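Local coordinates for peruvianin-I (Thevetia peruviana, PDB 6ORM), which probably acts as a cysteine peptidase of plant latex, although it is built on the cupin fold of the germin-like proteins, at residues Thr57-Ala61 and Gly62-Ala66; Leu19-Asn22 and Gly23-Arg27; Arg88-Arg92 and Ala93-Val97. All blocks are in the same frame, centred on the assembly; numbering follows the deposited sequence.

Interaction 1 of 3, residues Thr57-Ala61 and Gly62-Ala66; sequences TFVTA and GQFPA. With NAG (2-acetamido-2-deoxy-beta-D-glucopyranose), chain D.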
loop_
_atom_site.group_PDB
_atom_site.type_symbol
_atom_site.label_atom_id
_atom_site.label_comp_id
_atom_site.label_asym_id
_atom_site.label_seq_id
_atom_site.Cartn_x
_atom_site.Cartn_y
_atom_site.Cartn_z
ATOM N N THR A 57 5.444 13.727 24.853
ATOM C CA THR A 57 6.831 13.553 24.436
ATOM C C THR A 57 6.802 12.711 23.165
ATOM O O THR A 57 6.436 11.532 23.203
ATOM C CB THR A 57 7.667 12.900 25.535
ATOM O OG1 THR A 57 7.564 13.679 26.733
ATOM C CG2 THR A 57 9.132 12.822 25.117
ATOM N N PHE A 58 7.177 13.325 22.046
ATOM C CA PHE A 58 7.001 12.734 20.727
ATOM C C PHE A 58 8.198 11.878 20.338
ATOM O O PHE A 58 9.348 12.247 20.589
ATOM C CB PHE A 58 6.811 13.826 19.673
ATOM C CG PHE A 58 5.520 14.576 19.793
ATOM C CD1 PHE A 58 4.350 14.061 19.261
ATOM C CD2 PHE A 58 5.478 15.805 20.430
ATOM C CE1 PHE A 58 3.160 14.760 19.364
ATOM C CE2 PHE A 58 4.293 16.507 20.538
ATOM C CZ PHE A 58 3.132 15.985 20.004
ATOM N N VAL A 59 7.918 10.723 19.736
ATOM C CA VAL A 59 8.959 9.960 19.056
ATOM C C VAL A 59 8.472 9.606 17.658
ATOM O O VAL A 59 8.008 8.487 17.409
ATOM C CB VAL A 59 9.372 8.694 19.828
ATOM C CG1 VAL A 59 10.662 8.136 19.248
ATOM C CG2 VAL A 59 9.547 8.992 21.308
ATOM N N THR A 60 8.554 10.571 16.749
ATOM C CA THR A 60 8.383 10.342 15.326
ATOM C C THR A 60 9.757 10.337 14.658
ATOM O O THR A 60 10.791 10.509 15.309
ATOM C CB THR A 60 7.475 11.410 14.713
ATOM O OG1 THR A 60 8.203 12.640 14.596
ATOM C CG2 THR A 60 6.243 11.631 15.581
ATOM N N ALA A 61 9.769 10.129 13.339
ATOM C CA ALA A 61 11.019 10.212 12.591
ATOM C C ALA A 61 11.701 11.566 12.758
ATOM O O ALA A 61 12.918 11.663 12.564
ATOM C CB ALA A 61 10.769 9.928 11.109
ATOM N N GLY A 62 10.948 12.610 13.114
ATOM C CA GLY A 62 11.556 13.905 13.371
ATOM C C GLY A 62 12.452 13.913 14.592
ATOM O O GLY A 62 13.404 14.695 14.662
ATOM N N GLN A 63 12.154 13.065 15.576
ATOM C CA GLN A 63 12.962 12.949 16.785
ATOM C C GLN A 63 13.902 11.754 16.762
ATOM O O GLN A 63 14.980 11.811 17.362
ATOM C CB GLN A 63 12.061 12.838 18.021
ATOM C CG GLN A 63 11.199 14.059 18.297
ATOM C CD GLN A 63 10.036 14.189 17.333
ATOM O OE1 GLN A 63 9.271 13.245 17.132
ATOM N NE2 GLN A 63 9.905 15.359 16.723
ATOM N N PHE A 64 13.507 10.678 16.082
ATOM C CA PHE A 64 14.197 9.392 16.111
ATOM C C PHE A 64 14.475 9.018 14.661
ATOM O O PHE A 64 13.689 8.299 14.030
ATOM C CB PHE A 64 13.344 8.348 16.835
ATOM C CG PHE A 64 14.033 7.032 17.086
ATOM C CD1 PHE A 64 15.385 6.859 16.833
ATOM C CD2 PHE A 64 13.309 5.961 17.594
ATOM C CE1 PHE A 64 15.996 5.638 17.071
ATOM C CE2 PHE A 64 13.912 4.743 17.835
ATOM C CZ PHE A 64 15.258 4.579 17.575
ATOM N N PRO A 65 15.587 9.501 14.096
ATOM C CA PRO A 65 15.823 9.341 12.648
ATOM C C PRO A 65 15.725 7.912 12.136
ATOM O O PRO A 65 15.348 7.711 10.974
ATOM C CB PRO A 65 17.239 9.904 12.471
ATOM C CG PRO A 65 17.391 10.889 13.582
ATOM C CD PRO A 65 16.615 10.336 14.743
ATOM N N ALA A 66 16.041 6.912 12.960
ATOM C CA ALA A 66 15.973 5.528 12.508
ATOM C C ALA A 66 14.551 5.070 12.206
ATOM O O ALA A 66 14.383 4.031 11.560
ATOM C CB ALA A 66 16.603 4.601 13.549
HETATM C C1 NAG D . 6.697 17.645 27.345
HETATM C C2 NAG D . 7.056 19.021 26.820
HETATM C C3 NAG D . 8.149 18.899 25.766
HETATM C C4 NAG D . 9.320 18.068 26.285
HETATM C C5 NAG D . 8.848 16.778 26.956
HETATM C C6 NAG D . 9.960 16.029 27.657
HETATM C C7 NAG D . 5.373 20.809 26.800
HETATM C C8 NAG D . 4.167 21.368 26.107
HETATM N N2 NAG D . 5.889 19.694 26.271
HETATM O O3 NAG D . 8.590 20.202 25.402
HETATM O O4 NAG D . 10.131 17.681 25.184
HETATM O O5 NAG D . 7.838 17.053 27.937
HETATM O O6 NAG D . 10.486 16.759 28.757
HETATM O O7 NAG D . 5.859 21.343 27.791
#
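Gln63 folds back over Thr60 and binds both its backbone and its side chain. Gln63 CB lies beside the carbonyl oxygens of Phe58 and Thr60. The chain then bends at CG (chi2 74°), where Gln63 CG comes within 3.5 Å of Phe58 O. The bend carries the amide back toward Thr60. Gln63 CD faces Thr60 OG1 at 3.6 Å. Gln63 OE1 is the anchored end and is gripped by two donors. Thr60 N reaches Gln63 OE1 at 2.8 Å, nearly straight and in the carbonyl plane. Thr60 OG1 donates to the same Gln63 OE1, also at 2.8 Å, but tilted 31° from that plane. Thr60 OG1 in turn accepts from Gly62 N at 3.1 Å, which makes an ST turn. Thr60 O also has two donors, Gln63 N above its carbonyl plane and Phe64 N at 2.8 Å, almost end-on to the carbonyl. A leucine in place of Gln63 would probably leave Thr60 N and the Thr60 hydroxyl without their shared acceptor. On the apolar side, Val59 CG1 packs on Phe64 CB at 3.6 Å. At the other end, Thr57 OG1 lies against C5 of the N-acetylglucosamine. The turn belongs to the loop between strands 54-57 and 73-79. Asn75 of the second strand holds Val59 N, and Tyr39 of strand 38-39 meets the Phe64 ring. Leu126 and Ile128 of a second subunit pack on Val59 and Phe64, respectively.

Interaction 2 of 3, residues Leu19-Asn22 and Gly23-Arg27; sequences LFIN and GYPCR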
loop_
_atom_site.group_PDB
_atom_site.type_symbol
_atom_site.label_atom_id
_atom_site.label_comp_id
_atom_site.label_asym_id
_atom_site.label_seq_id
_atom_site.Cartn_x
_atom_site.Cartn_y
_atom_site.Cartn_z
ATOM N N LEU A 19 16.793 19.379 1.329
ATOM C CA LEU A 19 15.743 18.866 0.472
ATOM C C LEU A 19 14.481 18.567 1.261
ATOM O O LEU A 19 14.518 18.301 2.465
ATOM C CB LEU A 19 16.196 17.594 -0.228
ATOM C CG LEU A 19 17.447 17.721 -1.071
ATOM C CD1 LEU A 19 17.689 16.361 -1.636
ATOM C CD2 LEU A 19 17.241 18.745 -2.171
ATOM N N PHE A 20 13.357 18.616 0.557
ATOM C CA PHE A 20 12.069 18.224 1.103
ATOM C C PHE A 20 11.461 17.206 0.156
ATOM O O PHE A 20 11.285 17.488 -1.035
ATOM C CB PHE A 20 11.150 19.431 1.284
ATOM C CG PHE A 20 11.731 20.494 2.163
ATOM C CD1 PHE A 20 11.594 20.425 3.540
ATOM C CD2 PHE A 20 12.435 21.549 1.616
ATOM C CE1 PHE A 20 12.136 21.400 4.352
ATOM C CE2 PHE A 20 12.981 22.526 2.423
ATOM C CZ PHE A 20 12.831 22.452 3.792
ATOM N N ILE A 21 11.155 16.026 0.683
ATOM C CA ILE A 21 10.529 14.950 -0.071
ATOM C C ILE A 21 9.461 14.339 0.821
ATOM O O ILE A 21 9.329 14.687 1.996
ATOM C CB ILE A 21 11.540 13.866 -0.515
ATOM C CG1 ILE A 21 12.132 13.157 0.706
ATOM C CG2 ILE A 21 12.645 14.460 -1.382
ATOM C CD1 ILE A 21 13.052 12.007 0.357
ATOM N N ASN A 22 8.685 13.426 0.245
ATOM C CA ASN A 22 7.765 12.643 1.052
ATOM C C ASN A 22 8.562 11.891 2.108
ATOM O O ASN A 22 9.388 11.036 1.778
ATOM C CB ASN A 22 6.976 11.674 0.176
ATOM C CG ASN A 22 5.813 11.043 0.913
ATOM O OD1 ASN A 22 5.226 11.656 1.805
ATOM N ND2 ASN A 22 5.473 9.812 0.546
ATOM N N GLY A 23 8.338 12.232 3.370
ATOM C CA GLY A 23 9.160 11.682 4.437
ATOM C C GLY A 23 10.420 12.500 4.614
ATOM O O GLY A 23 10.365 13.722 4.781
ATOM N N TYR A 24 11.569 11.826 4.570
ATOM C CA TYR A 24 12.863 12.463 4.760
ATOM C C TYR A 24 13.894 11.836 3.836
ATOM O O TYR A 24 13.871 10.614 3.621
ATOM C CB TYR A 24 13.364 12.329 6.203
ATOM C CG TYR A 24 12.625 13.153 7.223
ATOM C CD1 TYR A 24 12.853 14.518 7.340
ATOM C CD2 TYR A 24 11.717 12.563 8.089
ATOM C CE1 TYR A 24 12.184 15.272 8.285
ATOM C CE2 TYR A 24 11.046 13.306 9.033
ATOM C CZ TYR A 24 11.282 14.660 9.127
ATOM O OH TYR A 24 10.608 15.397 10.074
ATOM N N PRO A 25 14.813 12.631 3.290
ATOM C CA PRO A 25 16.026 12.045 2.719
ATOM C C PRO A 25 16.837 11.377 3.817
ATOM O O PRO A 25 16.657 11.641 5.010
ATOM C CB PRO A 25 16.774 13.240 2.116
ATOM C CG PRO A 25 16.116 14.456 2.643
ATOM C CD PRO A 25 14.789 14.102 3.227
ATOM N N CYS A 26 17.738 10.497 3.410
ATOM C CA CYS A 26 18.451 9.678 4.371
ATOM C C CYS A 26 19.934 10.011 4.387
ATOM O O CYS A 26 20.497 10.528 3.418
ATOM C CB CYS A 26 18.264 8.191 4.068
ATOM S SG CYS A 26 16.572 7.703 3.728
ATOM N N ARG A 27 20.559 9.717 5.522
ATOM C CA ARG A 27 22.006 9.676 5.609
ATOM C C ARG A 27 22.524 8.395 4.967
ATOM O O ARG A 27 21.786 7.427 4.764
ATOM C CB ARG A 27 22.457 9.785 7.060
ATOM C CG ARG A 27 21.932 11.032 7.741
ATOM C CD ARG A 27 22.441 11.147 9.155
ATOM N NE ARG A 27 21.349 11.363 10.095
ATOM C CZ ARG A 27 21.278 10.793 11.290
ATOM N NH1 ARG A 27 22.243 9.980 11.698
ATOM N NH2 ARG A 27 20.249 11.042 12.082
HETATM O O HOH W 1 11.588 15.821 3.785
#
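Gly23 O accepts a hydrogen bond from a water at 2.6 Å, and the same water accepts from Ile21 N at 3.1 Å. The water thus bridges the two arms of a tight turn that has no direct hydrogen bond between them. Gly23 adopts phi 85° and psi -126°. A CB on this backbone would run into Asn22 O, so the turn depends on the missing side chain. Apolar contacts add to it. Ile21 CG1 sits between its own backbone N and carbonyl carbon (chi1 65°), which points the branch at the opposite arm. Ile21 CD1 ends 3.5 Å from Pro25 N and 3.6 Å from Tyr24 C. Ile21 CG1 meets Pro25 CD at 3.8 Å, and the two side chains slant past each other. Leu19 CB adds a looser touch on Pro25 CG at 4.3 Å. The amide of Asn22 turns to a neighbouring copy, the third subunit: OD1 accepts from Leu7 N and Gln8 NE2, and ND2 donates to Gly5 O. Cys26 is fixed by a disulfide to Cys11. Packing, Gly23 and the water thus shape the turn, while its polar tip (Asn22, Gly23 N) and apolar side chains (Leu19, Ile21) also serve contacts with neighbouring subunits.

Interaction 3 of 3, residues Arg88-Arg92 and Ala93-Val97; sequences RTNPR and ASSLV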
loop_
_atom_site.group_PDB
_atom_site.type_symbol
_atom_site.label_atom_id
_atom_site.label_comp_id
_atom_site.label_asym_id
_atom_site.label_seq_id
_atom_site.Cartn_x
_atom_site.Cartn_y
_atom_site.Cartn_z
ATOM N N ARG A 88 -9.088 15.268 19.920
ATOM C CA ARG A 88 -7.936 15.240 19.032
ATOM C C ARG A 88 -8.104 14.147 17.985
ATOM O O ARG A 88 -8.894 13.214 18.148
ATOM C CB ARG A 88 -6.631 15.026 19.819
ATOM C CG ARG A 88 -6.207 16.243 20.634
ATOM C CD ARG A 88 -4.852 16.055 21.299
ATOM N NE ARG A 88 -4.629 17.059 22.335
ATOM C CZ ARG A 88 -3.652 17.960 22.308
ATOM N NH1 ARG A 88 -2.790 17.974 21.299
ATOM N NH2 ARG A 88 -3.533 18.844 23.289
ATOM N N THR A 89 -7.341 14.283 16.900
ATOM C CA THR A 89 -7.235 13.257 15.877
ATOM C C THR A 89 -5.769 12.960 15.592
ATOM O O THR A 89 -4.893 13.805 15.793
ATOM C CB THR A 89 -7.914 13.672 14.557
ATOM O OG1 THR A 89 -7.229 14.801 13.996
ATOM C CG2 THR A 89 -9.384 14.014 14.781
ATOM N N ASN A 90 -5.518 11.737 15.128
ATOM C CA ASN A 90 -4.259 11.371 14.492
ATOM C C ASN A 90 -4.561 11.106 13.025
ATOM O O ASN A 90 -4.980 9.994 12.667
ATOM C CB ASN A 90 -3.636 10.139 15.155
ATOM C CG ASN A 90 -3.294 10.378 16.613
ATOM O OD1 ASN A 90 -3.906 9.795 17.508
ATOM N ND2 ASN A 90 -2.315 11.242 16.860
ATOM N N PRO A 91 -4.381 12.089 12.142
ATOM C CA PRO A 91 -4.951 11.980 10.787
ATOM C C PRO A 91 -4.481 10.783 9.974
ATOM O O PRO A 91 -5.252 10.284 9.144
ATOM C CB PRO A 91 -4.529 13.303 10.130
ATOM C CG PRO A 91 -4.347 14.246 11.272
ATOM C CD PRO A 91 -3.801 13.419 12.395
ATOM N N ARG A 92 -3.253 10.296 10.164
ATOM C CA ARG A 92 -2.690 9.331 9.224
ATOM C C ARG A 92 -2.255 8.024 9.881
ATOM O O ARG A 92 -1.406 7.318 9.326
ATOM C CB ARG A 92 -1.516 9.960 8.470
ATOM C CG ARG A 92 -1.902 11.195 7.667
ATOM C CD ARG A 92 -0.717 11.801 6.924
ATOM N NE ARG A 92 0.343 12.236 7.832
ATOM C CZ ARG A 92 0.412 13.446 8.380
ATOM N NH1 ARG A 92 -0.521 14.353 8.122
ATOM N NH2 ARG A 92 1.416 13.747 9.194
ATOM N N ALA A 93 -2.815 7.667 11.036
ATOM C CA ALA A 93 -2.435 6.400 11.650
ATOM C C ALA A 93 -3.479 5.967 12.668
ATOM O O ALA A 93 -4.174 6.797 13.260
ATOM C CB ALA A 93 -1.063 6.493 12.326
ATOM N N SER A 94 -3.576 4.653 12.856
ATOM C CA SER A 94 -4.211 4.101 14.041
ATOM C C SER A 94 -3.378 4.446 15.272
ATOM O O SER A 94 -2.177 4.714 15.183
ATOM C CB SER A 94 -4.350 2.581 13.930
ATOM O OG SER A 94 -5.020 2.198 12.744
ATOM N N SER A 95 -4.025 4.427 16.435
ATOM C CA SER A 95 -3.337 4.643 17.701
ATOM C C SER A 95 -3.729 3.542 18.671
ATOM O O SER A 95 -4.914 3.374 18.976
ATOM C CB SER A 95 -3.666 6.019 18.286
ATOM O OG SER A 95 -2.959 6.228 19.496
ATOM N N LEU A 96 -2.735 2.802 19.155
ATOM C CA LEU A 96 -2.924 1.774 20.170
ATOM C C LEU A 96 -2.388 2.327 21.487
ATOM O O LEU A 96 -1.174 2.492 21.652
ATOM C CB LEU A 96 -2.218 0.480 19.768
ATOM C CG LEU A 96 -2.381 -0.747 20.669
ATOM C CD1 LEU A 96 -3.850 -1.025 20.962
ATOM C CD2 LEU A 96 -1.728 -1.958 20.021
ATOM N N VAL A 97 -3.294 2.617 22.411
ATOM C CA VAL A 97 -2.954 3.259 23.676
ATOM C C VAL A 97 -2.710 2.187 24.730
ATOM O O VAL A 97 -3.505 1.251 24.866
ATOM C CB VAL A 97 -4.076 4.212 24.123
ATOM C CG1 VAL A 97 -3.828 4.703 25.542
ATOM C CG2 VAL A 97 -4.194 5.381 23.163
HETATM O O HOH W 2 -3.195 8.894 20.286
#
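Asn90 reaches across the turn toward Ser95, its amide oxygen lying over the serine CB (Asn90 OD1 to Ser95 CB 3.9 Å). The two polar ends do not bond directly. A water joins them, donating to Asn90 OD1 at 3.0 Å and lying 2.8 Å from Ser95 OG. Ser95 OG stands anti to its backbone N (chi1 -178°), the setting that lets it meet the water. The other side of the Asn90 amide is also held, since ND2 donates to Gly157 O. A type I turn runs from Asn90 to Ala93. No hydrogen bond spans it, and Asn90 O and Ala93 O lie 3.3 Å apart as two acceptors. The guanidinium of Arg92 is bound outside the turn: NH2 to Asn155 O, NH1 in a salt bridge to Asp9 of the third subunit, another copy of the protein. The turn links strand 87-89, paired with strand 159-162, to strand 95-101 of the larger sheet. This is the region of the first cupin motif. In metal-binding germins it carries two histidines and a glutamate, and Asn90 and Ser95 probably occupy the places of the second histidine and that glutamate, with a water between them here.

How the interactions relate
From the N terminus, interaction 2 comes first, a turn in the long loop before strand 38-39. Interaction 1 follows, in the loop between strands 54-57 and 73-79. Interaction 3 comes last, at the turn between strands 87-89 and 95-101. Each closes its own short turn, and the three run in series without nesting or crossing. Interactions 1 and 2 touch: Tyr24 lies on Ala61 and Gly62, and Arg27 meets Pro65, so the N-terminal loop is packed on the loop that joins two neighbouring strands of the larger sheet. Interaction 3 stands apart from both, with nearest atoms about 6 Å from interaction 1. Interactions 1 and 3 both meet the second subunit.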